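Side-chain contacts in SusD superfamily protein (Bacteroides thetaiotaomicron VPI-5482, PDB 3HDX), which probably binds polysaccharide or oligosaccharide at the bacterial outer membrane as a SusD-family lipoprotein: residues S302-F307 against S322-N327; E418-E423 against W431-R436; M389-T392 against E398-F401; T235-L240 against D308-G313. All coordinates share one frame; numbering follows the deposited sequence.

Along the chain interaction 4 opens first and alternates with interaction 1, residues 308-313 following directly on 302-307; interaction 3 comes next and interaction 2 last. Interactions 1 and 4 have centres about 10 Å apart and meet through the backbone bond from Tyr-324 N to Arg-311 O. The centre of interaction 2 lies about 17 Å from that of interaction 1 and about 18 Å from that of interaction 4. Helix 409-423 touches all three others: Arg-422 reaches interaction 1, Glu-419 and Glu-423 hold Arg-311 of interaction 4, and Glu-419 packs on Ile-390 and Arg-391 of interaction 3. The helix thus joins loop and helical parts of the SusD fold.

Interaction 1: residues S302-F307 against S322-N327; sequences SIFTNF and SYYVQN. With EDO (1,2-ethanediol), chain G.
In the loop that leaves helix 297-303, the ring of Phe-304 meets that of Tyr-324, which stands just ahead of the short strand 325-326. Phe-304 CZ touches the CD2-CE2 side of the Tyr-324 ring, 3.8 Å from CD2 and 3.9 Å from CE2. The ring planes stand at 87°, the centroids are 6.0 Å apart and CZ comes obliquely to the other ring. Phe-304 is the first residue to leave helical geometry; its CG lies anti to the carbonyl carbon (chi1 -64°), which carries the ring across to the tyrosine. Within the SusD fold this joins the end of one helix to the start of a two-stranded antiparallel sheet, and helix 409-423 meets both residues: Arg-422 packs on Phe-304 and offers its carbonyl O to Tyr-324 OH. Farther along the loop, Asn-306 ND2 gives a nearly straight bond (176°) of 3.1 Å to O1 of an ethanediol, probably from the crystallisation liquor, which Arg-391 NH2 also reaches; Asn-306 OD1 accepts from Asp-308 N. A leucine at Asn-306 would probably leave that Asp-308 amide without this acceptor and cost the diol one of its two protein donors.

Interaction 2: residues E418-E423 against W431-R436; sequences EERRRE and WYDLVR. With EDO (1,2-ethanediol), chain E.
Arg-420 grips the carboxylate of Asp-433 side-on, one nitrogen to each oxygen. NE reaches OD2 of Asp-433 at 2.8 Å, and NH2 of the same arginine reaches OD1 at 3.1 Å. The two flat groups are far from coplanar, their planes 71° apart: NE comes to OD2 from above the carboxylate plane, 54° out of it, whereas NH2 uses the syn lone pair of OD1. A bend at chi3 (64°) turns the Arg-420 chain to present this edge. From one helical turn farther along the second helix, Arg-436 takes Asp-433 end-on, with NH1 and NH2 each 2.9 Å from OD1. That oxygen therefore receives three N-H donors, one from Arg-420 and two from Arg-436. The guanidinium groups are almost perpendicular, and NH2 of Arg-436 stands over one face of Arg-420, 3.4 Å from its NE, a pair of donors that cannot bond each other. Asp-365 also pairs with Arg-420, and Glu-372 with Arg-436; both come from helix 363-376. To one side, an ethanediol O1 donates to Glu-418 OE2 (2.7 Å), while OE1 of that carboxylate takes Arg-421 NH1. The contact thus joins helices 409-423 and 430-441 through a buried salt-bridge network. Three acidic groups around two arginines probably offset the close approach of like charges and would be expected to keep Asp-433 ionised.

Interaction 3: residues M389-T392 against E398-F401; sequences MIRT and EVSF. With EDO (1,2-ethanediol), chain G.
Val-399 lays its CG1 methyl over one face of the Arg-391 guanidinium, 3.5 Å from CZ and displaced toward the rim of the group. CG1 is anti to the carbonyl carbon (chi1 -66°), while the second methyl, CG2, reaches back to Arg-391 CD, 4.0 Å away. The Arg-391 side chain bends at chi3 (60°), bringing its flat end across the valine at about a right angle. NE is bonded to the carbonyl of Arg-397, which helps to fix the turn of the group, and NH2 donates to O1 of an ethanediol at 3.0 Å, the same molecule that Asn-306 holds. The surrounding fold is the loop connecting helix 380-391 to helix 401-405 in the SusD-family region: the chain runs back beside the last turns of the helix, where Asn-388 OD1 receives Val-399 N. A leucine in place of Arg-391 would probably leave the Arg-397 carbonyl without this donor and strip the flat surface from beneath Val-399. Beside this pair, Thr-392 turns its CG2 methyl to Glu-398 CG at 3.5 Å, while its hydroxyl, set between backbone N and carbonyl carbon, bonds back to Asn-388 O.

Interaction 4: residues T235-L240 against D308-G313; sequences TSIADL and DDLRFG
Ile-237 points its side chain at the turn of residues 309-312 and splits it between two neighbours. The longer branch, with CG1 opposite the backbone N (chi1 -169°), ends in CD1, which sits 3.7 Å from Arg-311 CG; these two side chains cross at roughly a right angle. On the way to CD1, CG1 passes 3.8 Å from the carbonyl O of Leu-310. CG2 of Ile-237 faces the Leu-310 side chain instead, 4.0 Å from CB of Leu-310 and slightly farther from CD1 of Leu-310, the two chains meeting at a slant. Ile-237 is the first residue of helix 237-241, whose N-cap is Ser-236: OG accepts from Asp-239 N at 3.1 Å. The facing loop is a type I turn from Asp-309 to Phe-312 with an Asx turn inside it. Asp-309 OD1 takes Arg-311 N on its anti lone pair and Arg-311 NE, at 2.8 Å, on its syn lone pair. NH2 of that arginine reaches OD2 of Asp-309 at 2.9 Å, so the guanidinium lies side-on along the carboxylate. Its remaining nitrogen, NH1, pairs with Glu-419 and Glu-423 of helix 409-423. Arg-311 therefore works at both ends: its CG methylene gives Ile-237 an apolar surface, the double use of Asp-309 OD1 probably helps to fix the turn, and the guanidinium charge is shared among three carboxylates.

Interaction 1: residues S302-F307 against S322-N327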
loop_
_atom_site.group_PDB
_atom_site.type_symbol
_atom_site.label_atom_id
_atom_site.label_comp_id
_atom_site.label_asym_id
_atom_site.label_seq_id
_atom_site.Cartn_x
_atom_site.Cartn_y
_atom_site.Cartn_z
ATOM N N SER A 302 22.221 -1.041 -11.828
ATOM C CA SER A 302 21.691 -2.343 -12.246
ATOM C C SER A 302 20.195 -2.221 -12.580
ATOM O O SER A 302 19.707 -2.804 -13.546
ATOM C CB SER A 302 21.879 -3.391 -11.126
ATOM O OG SER A 302 23.247 -3.661 -10.892
ATOM N N ILE A 303 19.475 -1.451 -11.767
ATOM C CA ILE A 303 18.010 -1.303 -11.870
ATOM C C ILE A 303 17.572 -0.343 -12.951
ATOM O O ILE A 303 16.625 -0.639 -13.682
ATOM C CB ILE A 303 17.421 -0.853 -10.507
ATOM C CG1 ILE A 303 17.657 -1.975 -9.463
ATOM C CG2 ILE A 303 15.915 -0.565 -10.653
ATOM C CD1 ILE A 303 17.390 -1.585 -8.026
ATOM N N PHE A 304 18.253 0.812 -13.016
ATOM C CA PHE A 304 17.972 1.845 -14.012
ATOM C C PHE A 304 19.014 1.659 -15.094
ATOM O O PHE A 304 20.191 1.959 -14.878
ATOM C CB PHE A 304 18.047 3.224 -13.373
ATOM C CG PHE A 304 17.007 3.450 -12.327
ATOM C CD1 PHE A 304 15.728 3.893 -12.691
ATOM C CD2 PHE A 304 17.285 3.248 -10.970
ATOM C CE1 PHE A 304 14.762 4.122 -11.759
ATOM C CE2 PHE A 304 16.295 3.443 -10.019
ATOM C CZ PHE A 304 15.025 3.925 -10.416
ATOM N N THR A 305 18.542 1.177 -16.248
ATOM C CA THR A 305 19.406 0.754 -17.345
ATOM C C THR A 305 19.532 1.771 -18.464
ATOM O O THR A 305 20.321 1.555 -19.381
ATOM C CB THR A 305 18.872 -0.564 -17.954
ATOM O OG1 THR A 305 17.538 -0.379 -18.495
ATOM C CG2 THR A 305 18.791 -1.674 -16.837
ATOM N N ASN A 306 18.775 2.852 -18.383
ATOM C CA ASN A 306 18.709 3.848 -19.454
ATOM C C ASN A 306 18.891 5.215 -18.835
ATOM O O ASN A 306 18.097 5.609 -17.978
ATOM C CB ASN A 306 17.338 3.700 -20.149
ATOM C CG ASN A 306 17.152 4.605 -21.347
ATOM O OD1 ASN A 306 17.748 5.652 -21.463
ATOM N ND2 ASN A 306 16.211 4.225 -22.209
ATOM N N PHE A 307 19.909 5.966 -19.289
ATOM C CA PHE A 307 20.136 7.302 -18.719
ATOM C C PHE A 307 19.031 8.328 -18.952
ATOM O O PHE A 307 19.000 9.345 -18.258
ATOM C CB PHE A 307 21.541 7.857 -18.996
ATOM C CG PHE A 307 21.846 8.237 -20.439
ATOM C CD1 PHE A 307 21.183 9.270 -21.105
ATOM C CD2 PHE A 307 22.820 7.535 -21.108
ATOM C CE1 PHE A 307 21.541 9.600 -22.397
ATOM C CE2 PHE A 307 23.195 7.875 -22.397
ATOM C CZ PHE A 307 22.525 8.888 -23.050
ATOM N N SER A 322 19.325 13.688 -8.823
ATOM C CA SER A 322 18.428 13.113 -9.794
ATOM C C SER A 322 17.072 13.188 -9.088
ATOM O O SER A 322 16.999 13.544 -7.887
ATOM C CB SER A 322 18.807 11.665 -10.059
ATOM O OG SER A 322 18.758 10.908 -8.849
ATOM N N TYR A 323 15.996 12.810 -9.775
ATOM C CA TYR A 323 14.670 12.896 -9.134
ATOM C C TYR A 323 14.455 11.920 -7.965
ATOM O O TYR A 323 13.735 12.252 -7.030
ATOM C CB TYR A 323 13.535 12.799 -10.141
ATOM C CG TYR A 323 13.270 14.120 -10.821
ATOM C CD1 TYR A 323 12.592 15.134 -10.148
ATOM C CD2 TYR A 323 13.638 14.353 -12.141
ATOM C CE1 TYR A 323 12.317 16.381 -10.760
ATOM C CE2 TYR A 323 13.367 15.595 -12.761
ATOM C CZ TYR A 323 12.698 16.585 -12.070
ATOM O OH TYR A 323 12.442 17.801 -12.691
ATOM N N TYR A 324 15.118 10.772 -7.993
ATOM C CA TYR A 324 15.032 9.810 -6.882
ATOM C C TYR A 324 16.132 9.878 -5.849
ATOM O O TYR A 324 15.909 9.446 -4.718
ATOM C CB TYR A 324 15.019 8.386 -7.426
ATOM C CG TYR A 324 13.664 7.799 -7.806
ATOM C CD1 TYR A 324 12.531 8.584 -8.056
ATOM C CD2 TYR A 324 13.551 6.414 -7.941
ATOM C CE1 TYR A 324 11.321 8.003 -8.391
ATOM C CE2 TYR A 324 12.366 5.831 -8.289
ATOM C CZ TYR A 324 11.248 6.620 -8.518
ATOM O OH TYR A 324 10.028 6.095 -8.835
ATOM N N VAL A 325 17.321 10.351 -6.242
ATOM C CA VAL A 325 18.505 10.232 -5.405
ATOM C C VAL A 325 19.342 11.522 -5.391
ATOM O O VAL A 325 19.569 12.145 -6.423
ATOM C CB VAL A 325 19.378 9.055 -5.932
ATOM C CG1 VAL A 325 20.615 8.866 -5.081
ATOM C CG2 VAL A 325 18.562 7.748 -5.987
ATOM N N GLN A 326 19.846 11.864 -4.223
ATOM C CA GLN A 326 20.742 13.006 -4.025
ATOM C C GLN A 326 22.079 12.523 -3.472
ATOM O O GLN A 326 22.238 11.361 -3.077
ATOM C CB GLN A 326 20.111 14.030 -3.090
ATOM C CG GLN A 326 19.034 14.867 -3.765
ATOM C CD GLN A 326 18.415 15.877 -2.855
ATOM O OE1 GLN A 326 19.056 16.370 -1.908
ATOM N NE2 GLN A 326 17.201 16.271 -3.178
ATOM N N ASN A 327 23.064 13.431 -3.466
ATOM C CA ASN A 327 24.396 13.116 -2.950
ATOM C C ASN A 327 25.078 12.015 -3.741
ATOM O O ASN A 327 25.766 11.135 -3.168
ATOM C CB ASN A 327 24.385 12.781 -1.452
ATOM C CG ASN A 327 23.826 13.865 -0.602
ATOM O OD1 ASN A 327 23.572 14.980 -1.049
ATOM N ND2 ASN A 327 23.685 13.556 0.681
HETATM C C1 EDO G . 15.128 0.532 -22.718
HETATM O O1 EDO G . 14.648 1.600 -21.870
HETATM C C2 EDO G . 16.464 0.863 -23.359
HETATM O O2 EDO G . 17.466 1.095 -22.357
#

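Interaction 2: residues E418-E423 against W431-R436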
loop_
_atom_site.group_PDB
_atom_site.type_symbol
_atom_site.label_atom_id
_atom_site.label_comp_id
_atom_site.label_asym_id
_atom_site.label_seq_id
_atom_site.Cartn_x
_atom_site.Cartn_y
_atom_site.Cartn_z
ATOM N N GLU A 418 10.102 -5.095 -13.560
ATOM C CA GLU A 418 11.203 -4.128 -13.445
ATOM C C GLU A 418 10.665 -2.704 -13.506
ATOM O O GLU A 418 11.202 -1.826 -12.855
ATOM C CB GLU A 418 12.254 -4.334 -14.543
ATOM C CG GLU A 418 12.980 -5.649 -14.421
ATOM C CD GLU A 418 13.633 -5.893 -13.060
ATOM O OE1 GLU A 418 14.279 -4.980 -12.550
ATOM O OE2 GLU A 418 13.488 -7.025 -12.519
ATOM N N GLU A 419 9.628 -2.476 -14.320
ATOM C CA GLU A 419 9.009 -1.143 -14.362
ATOM C C GLU A 419 8.354 -0.805 -13.010
ATOM O O GLU A 419 8.443 0.334 -12.517
ATOM C CB GLU A 419 8.051 -0.979 -15.541
ATOM C CG GLU A 419 7.690 0.514 -15.806
ATOM C CD GLU A 419 8.861 1.381 -16.236
ATOM O OE1 GLU A 419 9.863 0.872 -16.792
ATOM O OE2 GLU A 419 8.751 2.610 -16.061
ATOM N N ARG A 420 7.646 -1.766 -12.421
ATOM C CA ARG A 420 7.115 -1.558 -11.072
ATOM C C ARG A 420 8.245 -1.265 -10.056
ATOM O O ARG A 420 8.099 -0.450 -9.139
ATOM C CB ARG A 420 6.327 -2.791 -10.622
ATOM C CG ARG A 420 5.055 -3.015 -11.385
ATOM C CD ARG A 420 4.211 -4.197 -10.873
ATOM N NE ARG A 420 3.717 -3.990 -9.499
ATOM C CZ ARG A 420 2.620 -3.319 -9.167
ATOM N NH1 ARG A 420 1.750 -2.864 -10.083
ATOM N NH2 ARG A 420 2.338 -3.164 -7.887
ATOM N N ARG A 421 9.339 -2.008 -10.192
ATOM C CA ARG A 421 10.503 -1.868 -9.307
ATOM C C ARG A 421 10.992 -0.421 -9.341
ATOM O O ARG A 421 11.297 0.138 -8.311
ATOM C CB ARG A 421 11.598 -2.806 -9.749
ATOM C CG ARG A 421 12.837 -2.911 -8.865
ATOM C CD ARG A 421 13.788 -3.885 -9.518
ATOM N NE ARG A 421 14.906 -4.289 -8.645
ATOM C CZ ARG A 421 15.877 -5.105 -9.024
ATOM N NH1 ARG A 421 15.907 -5.624 -10.246
ATOM N NH2 ARG A 421 16.816 -5.464 -8.140
ATOM N N ARG A 422 11.082 0.134 -10.545
ATOM C CA ARG A 422 11.464 1.517 -10.720
ATOM C C ARG A 422 10.401 2.529 -10.268
ATOM O O ARG A 422 10.681 3.451 -9.501
ATOM C CB ARG A 422 11.863 1.774 -12.183
ATOM C CG ARG A 422 13.121 1.067 -12.594
ATOM C CD ARG A 422 13.562 1.442 -13.970
ATOM N NE ARG A 422 12.737 0.815 -14.987
ATOM C CZ ARG A 422 12.994 -0.334 -15.621
ATOM N NH1 ARG A 422 14.083 -1.041 -15.374
ATOM N NH2 ARG A 422 12.139 -0.763 -16.534
ATOM N N GLU A 423 9.190 2.352 -10.762
ATOM C CA GLU A 423 8.140 3.326 -10.534
ATOM C C GLU A 423 7.653 3.418 -9.127
ATOM O O GLU A 423 7.459 4.521 -8.630
ATOM C CB GLU A 423 6.953 3.023 -11.483
ATOM C CG GLU A 423 5.821 4.017 -11.415
ATOM C CD GLU A 423 6.235 5.461 -11.764
ATOM O OE1 GLU A 423 7.208 5.626 -12.526
ATOM O OE2 GLU A 423 5.514 6.405 -11.314
ATOM N N TRP A 431 8.403 -6.117 -2.224
ATOM C CA TRP A 431 8.359 -7.485 -1.672
ATOM C C TRP A 431 7.127 -8.255 -2.187
ATOM O O TRP A 431 7.244 -9.376 -2.661
ATOM C CB TRP A 431 8.379 -7.463 -0.134
ATOM C CG TRP A 431 8.002 -8.787 0.426
ATOM C CD1 TRP A 431 6.831 -9.092 1.029
ATOM C CD2 TRP A 431 8.733 -10.020 0.300
ATOM N NE1 TRP A 431 6.786 -10.436 1.319
ATOM C CE2 TRP A 431 7.946 -11.033 0.883
ATOM C CE3 TRP A 431 9.962 -10.355 -0.233
ATOM C CZ2 TRP A 431 8.372 -12.367 0.964
ATOM C CZ3 TRP A 431 10.397 -11.682 -0.175
ATOM C CH2 TRP A 431 9.602 -12.673 0.425
ATOM N N TYR A 432 5.955 -7.640 -2.104
ATOM C CA TYR A 432 4.729 -8.286 -2.564
ATOM C C TYR A 432 4.804 -8.567 -4.083
ATOM O O TYR A 432 4.398 -9.626 -4.549
ATOM C CB TYR A 432 3.504 -7.450 -2.210
ATOM C CG TYR A 432 3.448 -7.070 -0.770
ATOM C CD1 TYR A 432 3.278 -8.043 0.214
ATOM C CD2 TYR A 432 3.670 -5.750 -0.370
ATOM C CE1 TYR A 432 3.286 -7.701 1.548
ATOM C CE2 TYR A 432 3.668 -5.388 0.967
ATOM C CZ TYR A 432 3.485 -6.374 1.931
ATOM O OH TYR A 432 3.445 -6.021 3.269
ATOM N N ASP A 433 5.340 -7.601 -4.819
ATOM C CA ASP A 433 5.577 -7.738 -6.243
ATOM C C ASP A 433 6.527 -8.890 -6.543
ATOM O O ASP A 433 6.312 -9.648 -7.496
ATOM C CB ASP A 433 6.146 -6.457 -6.831
ATOM C CG ASP A 433 5.114 -5.336 -6.943
ATOM O OD1 ASP A 433 3.916 -5.520 -6.650
ATOM O OD2 ASP A 433 5.507 -4.230 -7.365
ATOM N N LEU A 434 7.564 -9.085 -5.705
ATOM C CA LEU A 434 8.505 -10.207 -5.942
ATOM C C LEU A 434 7.784 -11.539 -5.842
ATOM O O LEU A 434 8.073 -12.453 -6.630
ATOM C CB LEU A 434 9.661 -10.151 -4.937
ATOM C CG LEU A 434 10.820 -9.239 -5.328
ATOM C CD1 LEU A 434 11.748 -9.056 -4.131
ATOM C CD2 LEU A 434 11.591 -9.841 -6.510
ATOM N N VAL A 435 6.860 -11.633 -4.877
ATOM C CA VAL A 435 6.065 -12.864 -4.690
ATOM C C VAL A 435 5.125 -13.082 -5.898
ATOM O O VAL A 435 5.104 -14.160 -6.483
ATOM C CB VAL A 435 5.297 -12.859 -3.338
ATOM C CG1 VAL A 435 4.350 -14.072 -3.230
ATOM C CG2 VAL A 435 6.272 -12.790 -2.115
ATOM N N ARG A 436 4.362 -12.053 -6.299
ATOM C CA ARG A 436 3.460 -12.239 -7.467
ATOM C C ARG A 436 4.281 -12.572 -8.721
ATOM O O ARG A 436 3.898 -13.420 -9.512
ATOM C CB ARG A 436 2.603 -11.003 -7.732
ATOM C CG ARG A 436 1.649 -10.661 -6.602
ATOM C CD ARG A 436 0.466 -9.812 -7.061
ATOM N NE ARG A 436 0.903 -8.745 -7.944
ATOM C CZ ARG A 436 1.595 -7.673 -7.543
ATOM N NH1 ARG A 436 1.820 -7.417 -6.242
ATOM N NH2 ARG A 436 2.056 -6.830 -8.471
HETATM C C1 EDO E . 13.504 -9.458 -10.201
HETATM O O1 EDO E . 13.178 -8.063 -10.045
HETATM C C2 EDO E . 14.966 -9.693 -9.920
HETATM O O2 EDO E . 15.226 -9.323 -8.564
#

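Interaction 3: residues M389-T392 against E398-F401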
loop_
_atom_site.group_PDB
_atom_site.type_symbol
_atom_site.label_atom_id
_atom_site.label_comp_id
_atom_site.label_asym_id
_atom_site.label_seq_id
_atom_site.Cartn_x
_atom_site.Cartn_y
_atom_site.Cartn_z
HETATM N N MSE A 389 2.458 3.306 -21.396
HETATM C CA MSE A 389 1.907 4.500 -20.760
HETATM C C MSE A 389 2.805 5.018 -19.648
HETATM O O MSE A 389 3.009 6.244 -19.495
HETATM C CB MSE A 389 0.501 4.276 -20.224
HETATM C CG MSE A 389 -0.520 4.082 -21.265
HETATM SE SE MSE A 389 -2.265 3.751 -20.522
HETATM C CE MSE A 389 -3.080 3.176 -22.190
ATOM N N ILE A 390 3.337 4.087 -18.860
ATOM C CA ILE A 390 4.223 4.441 -17.762
ATOM C C ILE A 390 5.605 4.831 -18.310
ATOM O O ILE A 390 6.144 5.893 -17.948
ATOM C CB ILE A 390 4.328 3.290 -16.755
ATOM C CG1 ILE A 390 2.879 2.819 -16.303
ATOM C CG2 ILE A 390 5.352 3.711 -15.663
ATOM C CD1 ILE A 390 1.887 3.836 -15.946
ATOM N N ARG A 391 6.167 3.986 -19.201
ATOM C CA ARG A 391 7.504 4.253 -19.767
ATOM C C ARG A 391 7.630 5.635 -20.391
ATOM O O ARG A 391 8.574 6.388 -20.070
ATOM C CB ARG A 391 7.839 3.216 -20.806
ATOM C CG ARG A 391 8.131 1.822 -20.247
ATOM C CD ARG A 391 8.386 0.852 -21.400
ATOM N NE ARG A 391 9.519 1.287 -22.211
ATOM C CZ ARG A 391 10.802 0.979 -21.974
ATOM N NH1 ARG A 391 11.174 0.187 -20.942
ATOM N NH2 ARG A 391 11.741 1.478 -22.781
ATOM N N THR A 392 6.647 5.983 -21.221
ATOM C CA THR A 392 6.699 7.248 -21.968
ATOM C C THR A 392 6.444 8.489 -21.113
ATOM O O THR A 392 6.613 9.619 -21.631
ATOM C CB THR A 392 5.786 7.233 -23.205
ATOM O OG1 THR A 392 4.433 7.111 -22.786
ATOM C CG2 THR A 392 6.169 6.072 -24.146
ATOM N N GLU A 398 8.886 3.874 -26.264
ATOM C CA GLU A 398 7.929 2.784 -26.377
ATOM C C GLU A 398 8.655 1.491 -26.756
ATOM O O GLU A 398 9.638 1.526 -27.496
ATOM C CB GLU A 398 6.909 3.068 -27.467
ATOM C CG GLU A 398 5.933 4.104 -27.048
ATOM C CD GLU A 398 4.808 4.317 -28.030
ATOM O OE1 GLU A 398 4.934 3.930 -29.216
ATOM O OE2 GLU A 398 3.788 4.872 -27.572
ATOM N N VAL A 399 8.153 0.384 -26.219
ATOM C CA VAL A 399 8.577 -0.945 -26.562
ATOM C C VAL A 399 7.484 -1.672 -27.337
ATOM O O VAL A 399 6.329 -1.261 -27.334
ATOM C CB VAL A 399 9.031 -1.776 -25.345
ATOM C CG1 VAL A 399 10.327 -1.160 -24.733
ATOM C CG2 VAL A 399 7.876 -1.890 -24.285
ATOM N N SER A 400 7.898 -2.733 -28.029
ATOM C CA SER A 400 6.962 -3.573 -28.771
ATOM C C SER A 400 7.245 -5.035 -28.470
ATOM O O SER A 400 8.386 -5.469 -28.243
ATOM C CB SER A 400 6.992 -3.258 -30.262
ATOM O OG SER A 400 8.236 -3.626 -30.787
ATOM N N PHE A 401 6.178 -5.825 -28.471
ATOM C CA PHE A 401 6.274 -7.229 -28.064
ATOM C C PHE A 401 7.257 -8.063 -28.923
ATOM O O PHE A 401 8.092 -8.786 -28.364
ATOM C CB PHE A 401 4.851 -7.832 -27.982
ATOM C CG PHE A 401 4.760 -9.168 -27.298
ATOM C CD1 PHE A 401 5.480 -9.447 -26.121
ATOM C CD2 PHE A 401 3.876 -10.149 -27.768
ATOM C CE1 PHE A 401 5.373 -10.671 -25.484
ATOM C CE2 PHE A 401 3.740 -11.385 -27.075
ATOM C CZ PHE A 401 4.485 -11.632 -25.949
HETATM C C1 EDO G . 15.128 0.532 -22.718
HETATM O O1 EDO G . 14.648 1.600 -21.870
HETATM C C2 EDO G . 16.464 0.863 -23.359
HETATM O O2 EDO G . 17.466 1.095 -22.357
#

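Interaction 4: residues T235-L240 against D308-G313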
loop_
_atom_site.group_PDB
_atom_site.type_symbol
_atom_site.label_atom_id
_atom_site.label_comp_id
_atom_site.label_asym_id
_atom_site.label_seq_id
_atom_site.Cartn_x
_atom_site.Cartn_y
_atom_site.Cartn_z
ATOM N N THR A 235 0.952 11.014 -12.772
ATOM C CA THR A 235 1.748 12.043 -12.114
ATOM C C THR A 235 3.109 12.199 -12.816
ATOM O O THR A 235 3.783 11.202 -13.136
ATOM C CB THR A 235 1.914 11.712 -10.604
ATOM O OG1 THR A 235 0.633 11.560 -9.982
ATOM C CG2 THR A 235 2.734 12.766 -9.859
ATOM N N SER A 236 3.487 13.447 -13.079
ATOM C CA SER A 236 4.791 13.736 -13.641
ATOM C C SER A 236 5.873 13.452 -12.601
ATOM O O SER A 236 5.621 13.413 -11.370
ATOM C CB SER A 236 4.874 15.214 -14.047
ATOM O OG SER A 236 4.903 16.070 -12.904
ATOM N N ILE A 237 7.097 13.256 -13.077
ATOM C CA ILE A 237 8.204 12.989 -12.145
ATOM C C ILE A 237 8.377 14.128 -11.111
ATOM O O ILE A 237 8.633 13.854 -9.934
ATOM C CB ILE A 237 9.532 12.630 -12.876
ATOM C CG1 ILE A 237 10.560 12.087 -11.862
ATOM C CG2 ILE A 237 10.058 13.854 -13.685
ATOM C CD1 ILE A 237 10.159 10.777 -11.135
ATOM N N ALA A 238 8.241 15.379 -11.560
ATOM C CA ALA A 238 8.362 16.522 -10.657
ATOM C C ALA A 238 7.272 16.484 -9.586
ATOM O O ALA A 238 7.548 16.672 -8.400
ATOM C CB ALA A 238 8.323 17.854 -11.413
ATOM N N ASP A 239 6.041 16.242 -10.007
ATOM C CA ASP A 239 4.892 16.174 -9.052
ATOM C C ASP A 239 4.944 14.944 -8.147
ATOM O O ASP A 239 4.443 14.981 -7.022
ATOM C CB ASP A 239 3.548 16.254 -9.787
ATOM C CG ASP A 239 3.241 17.652 -10.350
ATOM O OD1 ASP A 239 3.876 18.661 -9.929
ATOM O OD2 ASP A 239 2.328 17.765 -11.209
ATOM N N LEU A 240 5.577 13.880 -8.607
ATOM C CA LEU A 240 5.694 12.701 -7.770
ATOM C C LEU A 240 6.643 12.933 -6.609
ATOM O O LEU A 240 6.383 12.468 -5.509
ATOM C CB LEU A 240 6.175 11.505 -8.597
ATOM C CG LEU A 240 6.353 10.155 -7.905
ATOM C CD1 LEU A 240 5.021 9.654 -7.305
ATOM C CD2 LEU A 240 6.947 9.147 -8.889
ATOM N N ASP A 308 18.136 8.051 -19.901
ATOM C CA ASP A 308 16.972 8.903 -20.117
ATOM C C ASP A 308 15.841 8.692 -19.122
ATOM O O ASP A 308 14.883 9.443 -19.160
ATOM C CB ASP A 308 16.487 8.768 -21.555
ATOM C CG ASP A 308 17.504 9.347 -22.555
ATOM O OD1 ASP A 308 18.159 10.429 -22.303
ATOM O OD2 ASP A 308 17.754 8.657 -23.514
ATOM N N ASP A 309 15.953 7.672 -18.252
ATOM C CA ASP A 309 14.956 7.422 -17.202
ATOM C C ASP A 309 14.870 8.655 -16.293
ATOM O O ASP A 309 15.856 9.001 -15.608
ATOM C CB ASP A 309 15.313 6.171 -16.438
ATOM C CG ASP A 309 14.173 5.652 -15.603
ATOM O OD1 ASP A 309 13.528 6.449 -14.878
ATOM O OD2 ASP A 309 13.902 4.438 -15.725
ATOM N N LEU A 310 13.702 9.311 -16.310
ATOM C CA LEU A 310 13.523 10.531 -15.502
ATOM C C LEU A 310 13.654 10.311 -14.005
ATOM O O LEU A 310 13.936 11.250 -13.268
ATOM C CB LEU A 310 12.180 11.228 -15.791
ATOM C CG LEU A 310 12.014 11.798 -17.206
ATOM C CD1 LEU A 310 10.623 12.330 -17.438
ATOM C CD2 LEU A 310 13.066 12.908 -17.435
ATOM N N ARG A 311 13.437 9.093 -13.530
ATOM C CA ARG A 311 13.579 8.812 -12.099
ATOM C C ARG A 311 15.048 8.818 -11.648
ATOM O O ARG A 311 15.328 9.169 -10.503
ATOM C CB ARG A 311 12.940 7.450 -11.787
ATOM C CG ARG A 311 11.401 7.430 -12.058
ATOM C CD ARG A 311 10.801 6.081 -12.253
ATOM N NE ARG A 311 11.256 5.434 -13.501
ATOM C CZ ARG A 311 10.564 4.524 -14.208
ATOM N NH1 ARG A 311 9.328 4.164 -13.872
ATOM N NH2 ARG A 311 11.109 3.970 -15.277
ATOM N N PHE A 312 15.958 8.451 -12.555
ATOM C CA PHE A 312 17.384 8.389 -12.263
ATOM C C PHE A 312 18.173 8.749 -13.510
ATOM O O PHE A 312 18.743 7.926 -14.187
ATOM C CB PHE A 312 17.800 7.028 -11.699
ATOM C CG PHE A 312 19.214 6.989 -11.278
ATOM C CD1 PHE A 312 19.663 7.866 -10.292
ATOM C CD2 PHE A 312 20.120 6.131 -11.900
ATOM C CE1 PHE A 312 20.992 7.847 -9.932
ATOM C CE2 PHE A 312 21.448 6.118 -11.551
ATOM C CZ PHE A 312 21.890 6.985 -10.567
ATOM N N GLY A 313 18.171 10.030 -13.794
ATOM C CA GLY A 313 18.794 10.536 -14.998
ATOM C C GLY A 313 19.057 12.011 -14.857
ATOM O O GLY A 313 20.003 12.404 -14.159
#